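Local coordinates for protein nucleoside-diphosphate sugar epimerase (SulA family) (PDB 3OH8) that is probably an NAD(P)-dependent epimerase that acts on nucleoside-diphosphate sugars, at residues Pro12-His20 with Gly68-Thr76; Trp19-Arg28 with Ala162-Gly171. All coordinates share one frame; numbering follows the deposited sequence.

Contact 1: residues Pro12-His20 with Gly68-Thr76; sequences PREMVWDWH and GFLNGSRFT
Trp17 lays one face of its indole against the turn at Gly72, and these two residues account for about half of the buried surface. The CA of Gly72 sits 3.5 Å from the centroid of the Trp17 five-membered ring, close to the ring normal, a CH-pi contact. The peptide continues over the same face: Gly72 N lies 3.2 Å from Trp17 CZ2, and Ser73 N is nearer the rim. Gly72 has backbone angles (phi 84°) that call for glycine. With CG anti to the backbone N (chi1 173°), the indole reaches out from helix 13-21. At its edge Phe69 CE1 is 3.7 Å from Trp17 CZ2, the two rings oblique to each other, while Trp17 CZ3 meets the rim of Phe75 at CD1.

Arg13, one helical turn earlier, bends at chi3 and gives NH1 to Gly72 O at 2.9 Å. The bond is far from straight (141° at the hydrogen), and the donor stands above the carbonyl plane. Water 1 also takes a bond from Arg13 NH1 and passes one on to Asn71 O.

Just beyond, Leu70 O takes the backbone N-H of both Ser73 and Arg74, as in a classic beta bulge. A salt bridge from Arg13 NE to Asp98 also steadies the guanidinium. Side chains of the helix thus grip the backbone of the turn, by an aromatic face and a charged donor.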
loop_
_atom_site.group_PDB
_atom_site.type_symbol
_atom_site.label_atom_id
_atom_site.label_comp_id
_atom_site.label_asym_id
_atom_site.label_seq_id
_atom_site.Cartn_x
_atom_site.Cartn_y
_atom_site.Cartn_z
ATOM N N PRO A 12 -3.227 3.408 21.600
ATOM C CA PRO A 12 -2.497 2.954 22.795
ATOM C C PRO A 12 -1.112 2.422 22.446
ATOM O O PRO A 12 -0.961 1.757 21.420
ATOM C CB PRO A 12 -3.372 1.814 23.326
ATOM C CG PRO A 12 -4.749 2.135 22.819
ATOM C CD PRO A 12 -4.535 2.742 21.457
ATOM N N ARG A 13 -0.119 2.694 23.288
ATOM C CA ARG A 13 1.252 2.278 23.001
ATOM C C ARG A 13 1.357 0.760 22.836
ATOM O O ARG A 13 2.154 0.256 22.045
ATOM C CB ARG A 13 2.213 2.773 24.094
ATOM C CG ARG A 13 3.664 2.322 23.888
ATOM C CD ARG A 13 4.627 3.070 24.817
ATOM N NE ARG A 13 4.221 2.993 26.223
ATOM C CZ ARG A 13 4.750 2.160 27.120
ATOM N NH1 ARG A 13 5.724 1.329 26.773
ATOM N NH2 ARG A 13 4.313 2.168 28.376
ATOM N N GLU A 14 0.557 0.021 23.581
ATOM C CA GLU A 14 0.568 -1.431 23.428
ATOM C C GLU A 14 0.156 -1.854 22.003
ATOM O O GLU A 14 0.753 -2.756 21.414
ATOM C CB GLU A 14 -0.341 -2.064 24.478
ATOM C CG GLU A 14 -0.424 -3.572 24.425
ATOM C CD GLU A 14 -1.498 -4.114 25.356
ATOM O OE1 GLU A 14 -1.790 -3.455 26.376
ATOM O OE2 GLU A 14 -2.055 -5.193 25.065
HETATM N N MSE A 15 -0.866 -1.210 21.453
HETATM C CA MSE A 15 -1.307 -1.499 20.084
HETATM C C MSE A 15 -0.250 -1.053 19.074
HETATM O O MSE A 15 0.058 -1.764 18.107
HETATM C CB MSE A 15 -2.655 -0.807 19.800
HETATM C CG MSE A 15 -3.141 -0.828 18.317
HETATM SE SE MSE A 15 -4.757 -0.006 18.077
HETATM C CE MSE A 15 -5.697 -0.719 19.435
ATOM N N VAL A 16 0.294 0.138 19.276
ATOM C CA VAL A 16 1.282 0.670 18.337
ATOM C C VAL A 16 2.545 -0.184 18.310
ATOM O O VAL A 16 3.048 -0.544 17.240
ATOM C CB VAL A 16 1.640 2.128 18.671
ATOM C CG1 VAL A 16 2.723 2.642 17.736
ATOM C CG2 VAL A 16 0.399 3.001 18.584
ATOM N N TRP A 17 3.048 -0.528 19.488
ATOM C CA TRP A 17 4.213 -1.399 19.588
ATOM C C TRP A 17 3.936 -2.723 18.895
ATOM O O TRP A 17 4.727 -3.210 18.067
ATOM C CB TRP A 17 4.538 -1.659 21.059
ATOM C CG TRP A 17 5.612 -2.674 21.225
ATOM C CD1 TRP A 17 5.454 -4.015 21.434
ATOM C CD2 TRP A 17 7.021 -2.435 21.164
ATOM N NE1 TRP A 17 6.687 -4.626 21.519
ATOM C CE2 TRP A 17 7.663 -3.676 21.356
ATOM C CE3 TRP A 17 7.802 -1.291 20.962
ATOM C CZ2 TRP A 17 9.049 -3.803 21.356
ATOM C CZ3 TRP A 17 9.185 -1.420 20.967
ATOM C CH2 TRP A 17 9.792 -2.667 21.168
ATOM N N ASP A 18 2.798 -3.304 19.249
ATOM C CA ASP A 18 2.380 -4.583 18.708
ATOM C C ASP A 18 2.443 -4.587 17.185
ATOM O O ASP A 18 2.909 -5.544 16.569
ATOM C CB ASP A 18 0.942 -4.835 19.125
ATOM C CG ASP A 18 0.718 -6.240 19.570
ATOM O OD1 ASP A 18 0.744 -6.455 20.803
ATOM O OD2 ASP A 18 0.524 -7.116 18.691
ATOM N N TRP A 19 1.956 -3.509 16.585
ATOM C CA TRP A 19 1.907 -3.393 15.120
ATOM C C TRP A 19 3.303 -3.532 14.498
ATOM O O TRP A 19 3.478 -4.168 13.442
ATOM C CB TRP A 19 1.254 -2.055 14.754
ATOM C CG TRP A 19 1.040 -1.814 13.274
ATOM C CD1 TRP A 19 -0.108 -2.014 12.561
ATOM C CD2 TRP A 19 2.006 -1.298 12.352
ATOM N NE1 TRP A 19 0.088 -1.659 11.240
ATOM C CE2 TRP A 19 1.375 -1.219 11.090
ATOM C CE3 TRP A 19 3.347 -0.910 12.470
ATOM C CZ2 TRP A 19 2.045 -0.755 9.956
ATOM C CZ3 TRP A 19 4.008 -0.451 11.348
ATOM C CH2 TRP A 19 3.357 -0.377 10.103
ATOM N N HIS A 20 4.298 -2.939 15.155
ATOM C CA HIS A 20 5.686 -2.983 14.680
ATOM C C HIS A 20 6.324 -4.372 14.796
ATOM O O HIS A 20 7.283 -4.678 14.080
ATOM C CB HIS A 20 6.557 -1.963 15.435
ATOM C CG HIS A 20 6.287 -0.542 15.062
ATOM N ND1 HIS A 20 5.211 0.169 15.560
ATOM C CD2 HIS A 20 6.961 0.317 14.255
ATOM C CE1 HIS A 20 5.230 1.393 15.066
ATOM N NE2 HIS A 20 6.276 1.502 14.258
ATOM N N GLY A 68 19.889 -1.703 22.304
ATOM C CA GLY A 68 18.961 -0.611 22.071
ATOM C C GLY A 68 17.518 -1.077 22.071
ATOM O O GLY A 68 16.647 -0.502 21.399
ATOM N N PHE A 69 17.263 -2.135 22.826
ATOM C CA PHE A 69 15.928 -2.692 22.929
ATOM C C PHE A 69 15.388 -2.557 24.352
ATOM O O PHE A 69 16.094 -2.824 25.318
ATOM C CB PHE A 69 15.951 -4.162 22.539
ATOM C CG PHE A 69 14.620 -4.840 22.663
ATOM C CD1 PHE A 69 13.634 -4.647 21.697
ATOM C CD2 PHE A 69 14.350 -5.675 23.734
ATOM C CE1 PHE A 69 12.412 -5.279 21.801
ATOM C CE2 PHE A 69 13.117 -6.307 23.852
ATOM C CZ PHE A 69 12.148 -6.111 22.885
ATOM N N LEU A 70 14.141 -2.119 24.474
ATOM C CA LEU A 70 13.414 -2.219 25.732
ATOM C C LEU A 70 12.005 -2.639 25.383
ATOM O O LEU A 70 11.283 -1.904 24.705
ATOM C CB LEU A 70 13.392 -0.887 26.481
ATOM C CG LEU A 70 12.657 -0.907 27.831
ATOM C CD1 LEU A 70 13.111 -2.075 28.707
ATOM C CD2 LEU A 70 12.835 0.409 28.571
ATOM N N ASN A 71 11.620 -3.828 25.830
ATOM C CA ASN A 71 10.348 -4.411 25.431
ATOM C C ASN A 71 9.190 -3.432 25.594
ATOM O O ASN A 71 8.918 -2.940 26.690
ATOM C CB ASN A 71 10.070 -5.719 26.184
ATOM C CG ASN A 71 8.896 -6.497 25.591
ATOM O OD1 ASN A 71 8.167 -7.185 26.308
ATOM N ND2 ASN A 71 8.710 -6.387 24.274
ATOM N N GLY A 72 8.524 -3.141 24.482
ATOM C CA GLY A 72 7.379 -2.258 24.488
ATOM C C GLY A 72 7.686 -0.772 24.427
ATOM O O GLY A 72 6.753 0.023 24.371
ATOM N N SER A 73 8.967 -0.396 24.432
ATOM C CA SER A 73 9.354 1.023 24.510
ATOM C C SER A 73 10.380 1.449 23.475
ATOM O O SER A 73 10.441 2.622 23.106
ATOM C CB SER A 73 9.922 1.372 25.906
ATOM O OG SER A 73 8.945 1.172 26.907
ATOM N N ARG A 74 11.235 0.519 23.060
ATOM C CA ARG A 74 12.328 0.890 22.182
ATOM C C ARG A 74 12.885 -0.279 21.399
ATOM O O ARG A 74 13.035 -1.373 21.935
ATOM C CB ARG A 74 13.457 1.543 22.979
ATOM C CG ARG A 74 14.617 2.011 22.114
ATOM C CD ARG A 74 15.690 2.705 22.960
ATOM N NE ARG A 74 15.240 3.993 23.471
ATOM C CZ ARG A 74 16.013 4.832 24.152
ATOM N NH1 ARG A 74 17.275 4.518 24.390
ATOM N NH2 ARG A 74 15.527 5.985 24.589
ATOM N N PHE A 75 13.163 -0.049 20.117
ATOM C CA PHE A 75 14.035 -0.957 19.368
ATOM C C PHE A 75 14.957 -0.136 18.484
ATOM O O PHE A 75 14.694 1.037 18.244
ATOM C CB PHE A 75 13.254 -2.034 18.595
ATOM C CG PHE A 75 12.501 -1.524 17.398
ATOM C CD1 PHE A 75 11.179 -1.110 17.517
ATOM C CD2 PHE A 75 13.098 -1.495 16.143
ATOM C CE1 PHE A 75 10.472 -0.659 16.400
ATOM C CE2 PHE A 75 12.397 -1.040 15.025
ATOM C CZ PHE A 75 11.086 -0.622 15.152
ATOM N N THR A 76 16.061 -0.723 18.039
ATOM C CA THR A 76 17.079 0.060 17.336
ATOM C C THR A 76 17.577 -0.685 16.095
ATOM O O THR A 76 17.871 -1.883 16.172
ATOM C CB THR A 76 18.286 0.364 18.275
ATOM O OG1 THR A 76 17.851 1.151 19.396
ATOM C CG2 THR A 76 19.367 1.133 17.533
HETATM O O HOH W 1 7.060 -0.964 28.209
#

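Contact 2: residues Trp19-Arg28 with Ala162-Gly171; sequences WHTRKGAVAR and ALTAQLQTGG
Thr169 has one direct polar link to 19-28, from Arg22, and one through water. Arg22, extended from CG to NE, brings NH1 to within 2.7 Å of Thr169 O, a bent bond (139° at the hydrogen) at the C-terminal end of helix 158-169, where a positive charge would probably be favoured. Water 2 accepts from Trp19 NE1 and donates to Thr169 OG1, which in turn bonds to Gln166 O.

The apolar contacts centre on two small side chains. Thr169 CG2 lies over the rim of one Trp19 face and 4.2 Å from Ala25 CB, and Ala165 CB meets Ala27 CB. Gly24, without a side chain, passes with its CA 4.0 Å from Ala165 CA.

Arg28 fits as a knob among Ala162, Ala165, Gln166 and Thr169. Bent at chi2 and chi3, it folds its guanidinium over the Gln166 side chain, the guanidinium and amide planes stacked and only 12° apart.

Both stacked groups have partners beyond: Arg28 NE pairs with Asp132 of helix 119-139, and Gln166 bonds to Asp347 and Thr346 of helix 342-354. The turn 22-25 and helix 25-29 therefore pack on a helix of the Rossmann-type domain, with helices 119-139 and 342-354 alongside.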
loop_
_atom_site.group_PDB
_atom_site.type_symbol
_atom_site.label_atom_id
_atom_site.label_comp_id
_atom_site.label_asym_id
_atom_site.label_seq_id
_atom_site.Cartn_x
_atom_site.Cartn_y
_atom_site.Cartn_z
ATOM N N TRP A 19 1.956 -3.509 16.585
ATOM C CA TRP A 19 1.907 -3.393 15.120
ATOM C C TRP A 19 3.303 -3.532 14.498
ATOM O O TRP A 19 3.478 -4.168 13.442
ATOM C CB TRP A 19 1.254 -2.055 14.754
ATOM C CG TRP A 19 1.040 -1.814 13.274
ATOM C CD1 TRP A 19 -0.108 -2.014 12.561
ATOM C CD2 TRP A 19 2.006 -1.298 12.352
ATOM N NE1 TRP A 19 0.088 -1.659 11.240
ATOM C CE2 TRP A 19 1.375 -1.219 11.090
ATOM C CE3 TRP A 19 3.347 -0.910 12.470
ATOM C CZ2 TRP A 19 2.045 -0.755 9.956
ATOM C CZ3 TRP A 19 4.008 -0.451 11.348
ATOM C CH2 TRP A 19 3.357 -0.377 10.103
ATOM N N HIS A 20 4.298 -2.939 15.155
ATOM C CA HIS A 20 5.686 -2.983 14.680
ATOM C C HIS A 20 6.324 -4.372 14.796
ATOM O O HIS A 20 7.283 -4.678 14.080
ATOM C CB HIS A 20 6.557 -1.963 15.435
ATOM C CG HIS A 20 6.287 -0.542 15.062
ATOM N ND1 HIS A 20 5.211 0.169 15.560
ATOM C CD2 HIS A 20 6.961 0.317 14.255
ATOM C CE1 HIS A 20 5.230 1.393 15.066
ATOM N NE2 HIS A 20 6.276 1.502 14.258
ATOM N N THR A 21 5.792 -5.216 15.675
ATOM C CA THR A 21 6.318 -6.572 15.833
ATOM C C THR A 21 5.831 -7.549 14.757
ATOM O O THR A 21 6.385 -8.633 14.622
ATOM C CB THR A 21 5.934 -7.176 17.198
ATOM O OG1 THR A 21 4.540 -7.514 17.190
ATOM C CG2 THR A 21 6.219 -6.184 18.335
ATOM N N ARG A 22 4.802 -7.181 13.994
ATOM C CA ARG A 22 4.204 -8.122 13.043
ATOM C C ARG A 22 4.914 -8.181 11.694
ATOM O O ARG A 22 5.561 -7.223 11.276
ATOM C CB ARG A 22 2.730 -7.792 12.815
ATOM C CG ARG A 22 1.932 -7.664 14.099
ATOM C CD ARG A 22 0.463 -7.907 13.860
ATOM N NE ARG A 22 -0.291 -7.902 15.110
ATOM C CZ ARG A 22 -1.129 -6.938 15.475
ATOM N NH1 ARG A 22 -1.338 -5.890 14.683
ATOM N NH2 ARG A 22 -1.767 -7.025 16.635
ATOM N N LYS A 23 4.775 -9.313 11.011
ATOM C CA LYS A 23 5.233 -9.429 9.632
ATOM C C LYS A 23 4.547 -8.355 8.804
ATOM O O LYS A 23 3.366 -8.023 9.030
ATOM C CB LYS A 23 4.919 -10.809 9.052
ATOM C CG LYS A 23 5.692 -11.944 9.701
ATOM C CD LYS A 23 4.777 -12.861 10.494
ATOM C CE LYS A 23 3.996 -13.797 9.581
ATOM N NZ LYS A 23 4.913 -14.754 8.909
ATOM N N GLY A 24 5.292 -7.802 7.857
ATOM C CA GLY A 24 4.772 -6.741 7.007
ATOM C C GLY A 24 5.072 -5.329 7.473
ATOM O O GLY A 24 5.076 -4.396 6.661
ATOM N N ALA A 25 5.329 -5.145 8.773
ATOM C CA ALA A 25 5.502 -3.780 9.303
ATOM C C ALA A 25 6.641 -3.009 8.647
ATOM O O ALA A 25 6.508 -1.817 8.329
ATOM C CB ALA A 25 5.674 -3.795 10.848
ATOM N N VAL A 26 7.773 -3.681 8.446
ATOM C CA VAL A 26 8.908 -3.039 7.794
ATOM C C VAL A 26 8.547 -2.632 6.371
ATOM O O VAL A 26 8.845 -1.509 5.943
ATOM C CB VAL A 26 10.173 -3.929 7.785
ATOM C CG1 VAL A 26 11.273 -3.253 6.988
ATOM C CG2 VAL A 26 10.634 -4.219 9.223
ATOM N N ALA A 27 7.879 -3.527 5.647
ATOM C CA ALA A 27 7.467 -3.214 4.275
ATOM C C ALA A 27 6.536 -1.993 4.215
ATOM O O ALA A 27 6.701 -1.114 3.364
ATOM C CB ALA A 27 6.810 -4.435 3.616
ATOM N N ARG A 28 5.567 -1.932 5.125
ATOM C CA ARG A 28 4.611 -0.816 5.144
ATOM C C ARG A 28 5.305 0.533 5.310
ATOM O O ARG A 28 4.940 1.503 4.650
ATOM C CB ARG A 28 3.541 -1.000 6.240
ATOM C CG ARG A 28 2.655 -2.248 6.109
ATOM C CD ARG A 28 1.840 -2.244 4.814
ATOM N NE ARG A 28 0.810 -1.210 4.822
ATOM C CZ ARG A 28 0.048 -0.895 3.776
ATOM N NH1 ARG A 28 0.204 -1.538 2.619
ATOM N NH2 ARG A 28 -0.879 0.060 3.886
ATOM N N ALA A 162 1.841 -5.067 -1.369
ATOM C CA ALA A 162 1.362 -4.098 -0.381
ATOM C C ALA A 162 0.179 -4.642 0.427
ATOM O O ALA A 162 0.111 -4.482 1.663
ATOM C CB ALA A 162 1.016 -2.792 -1.048
ATOM N N LEU A 163 -0.753 -5.292 -0.260
ATOM C CA LEU A 163 -1.906 -5.888 0.399
ATOM C C LEU A 163 -1.486 -6.989 1.383
ATOM O O LEU A 163 -1.991 -7.053 2.500
ATOM C CB LEU A 163 -2.889 -6.458 -0.632
ATOM C CG LEU A 163 -4.100 -7.192 -0.055
ATOM C CD1 LEU A 163 -4.916 -6.265 0.848
ATOM C CD2 LEU A 163 -4.973 -7.770 -1.188
ATOM N N THR A 164 -0.569 -7.854 0.955
ATOM C CA THR A 164 -0.061 -8.922 1.802
ATOM C C THR A 164 0.528 -8.373 3.104
ATOM O O THR A 164 0.206 -8.851 4.199
ATOM C CB THR A 164 0.998 -9.778 1.046
ATOM O OG1 THR A 164 0.363 -10.513 -0.017
ATOM C CG2 THR A 164 1.674 -10.757 1.991
ATOM N N ALA A 165 1.379 -7.360 2.982
ATOM C CA ALA A 165 1.965 -6.719 4.153
ATOM C C ALA A 165 0.910 -6.097 5.053
ATOM O O ALA A 165 1.048 -6.137 6.268
ATOM C CB ALA A 165 2.978 -5.665 3.745
ATOM N N GLN A 166 -0.121 -5.495 4.467
ATOM C CA GLN A 166 -1.155 -4.845 5.268
ATOM C C GLN A 166 -1.948 -5.883 6.058
ATOM O O GLN A 166 -2.176 -5.720 7.248
ATOM C CB GLN A 166 -2.098 -4.033 4.370
ATOM C CG GLN A 166 -2.942 -3.000 5.110
ATOM C CD GLN A 166 -3.813 -2.202 4.145
ATOM O OE1 GLN A 166 -3.750 -2.407 2.932
ATOM N NE2 GLN A 166 -4.632 -1.301 4.679
ATOM N N LEU A 167 -2.378 -6.946 5.379
ATOM C CA LEU A 167 -3.074 -8.062 6.029
ATOM C C LEU A 167 -2.269 -8.613 7.205
ATOM O O LEU A 167 -2.795 -8.841 8.300
ATOM C CB LEU A 167 -3.291 -9.198 5.033
ATOM C CG LEU A 167 -4.660 -9.448 4.391
ATOM C CD1 LEU A 167 -5.692 -8.406 4.718
ATOM C CD2 LEU A 167 -4.515 -9.631 2.890
ATOM N N GLN A 168 -0.990 -8.865 6.967
ATOM C CA GLN A 168 -0.142 -9.361 8.039
ATOM C C GLN A 168 -0.046 -8.373 9.200
ATOM O O GLN A 168 -0.104 -8.779 10.358
ATOM C CB GLN A 168 1.232 -9.751 7.507
ATOM C CG GLN A 168 1.152 -10.919 6.529
ATOM C CD GLN A 168 2.445 -11.139 5.771
ATOM O OE1 GLN A 168 3.187 -10.196 5.503
ATOM N NE2 GLN A 168 2.715 -12.387 5.413
ATOM N N THR A 169 0.088 -7.078 8.927
ATOM C CA THR A 169 0.145 -6.146 10.064
ATOM C C THR A 169 -1.194 -6.072 10.799
ATOM O O THR A 169 -1.258 -5.653 11.955
ATOM C CB THR A 169 0.573 -4.739 9.651
ATOM O OG1 THR A 169 -0.307 -4.257 8.623
ATOM C CG2 THR A 169 1.988 -4.764 9.130
ATOM N N GLY A 170 -2.261 -6.495 10.131
ATOM C CA GLY A 170 -3.572 -6.548 10.750
ATOM C C GLY A 170 -3.801 -7.839 11.513
ATOM O O GLY A 170 -4.841 -8.023 12.137
ATOM N N GLY A 171 -2.847 -8.756 11.453
ATOM C CA GLY A 171 -2.967 -9.985 12.223
ATOM C C GLY A 171 -3.631 -11.126 11.476
ATOM O O GLY A 171 -3.906 -12.171 12.063
HETATM O O HOH W 2 -1.271 -1.832 8.604
#

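Contact 1 lies at the surface, about 22 Å from the centre of the chain, whereas contact 2 is partly buried, about 10 Å from it; their own centres are about 15 Å apart. Both use helix 13-21. In 12-20 with 68-76 it meets the turn leading into strand 74-78 of the antiparallel sheet; in 19-28 with 162-171 its C-terminal end and the following turn and helix meet a helix of the Rossmann-type domain. An arginine-to-carbonyl bond and a water bridge occur in each, but aromatic packing over a backbone turn dominates contact 1, while contact 2 relies on small residues and a stacked arginine and glutamine.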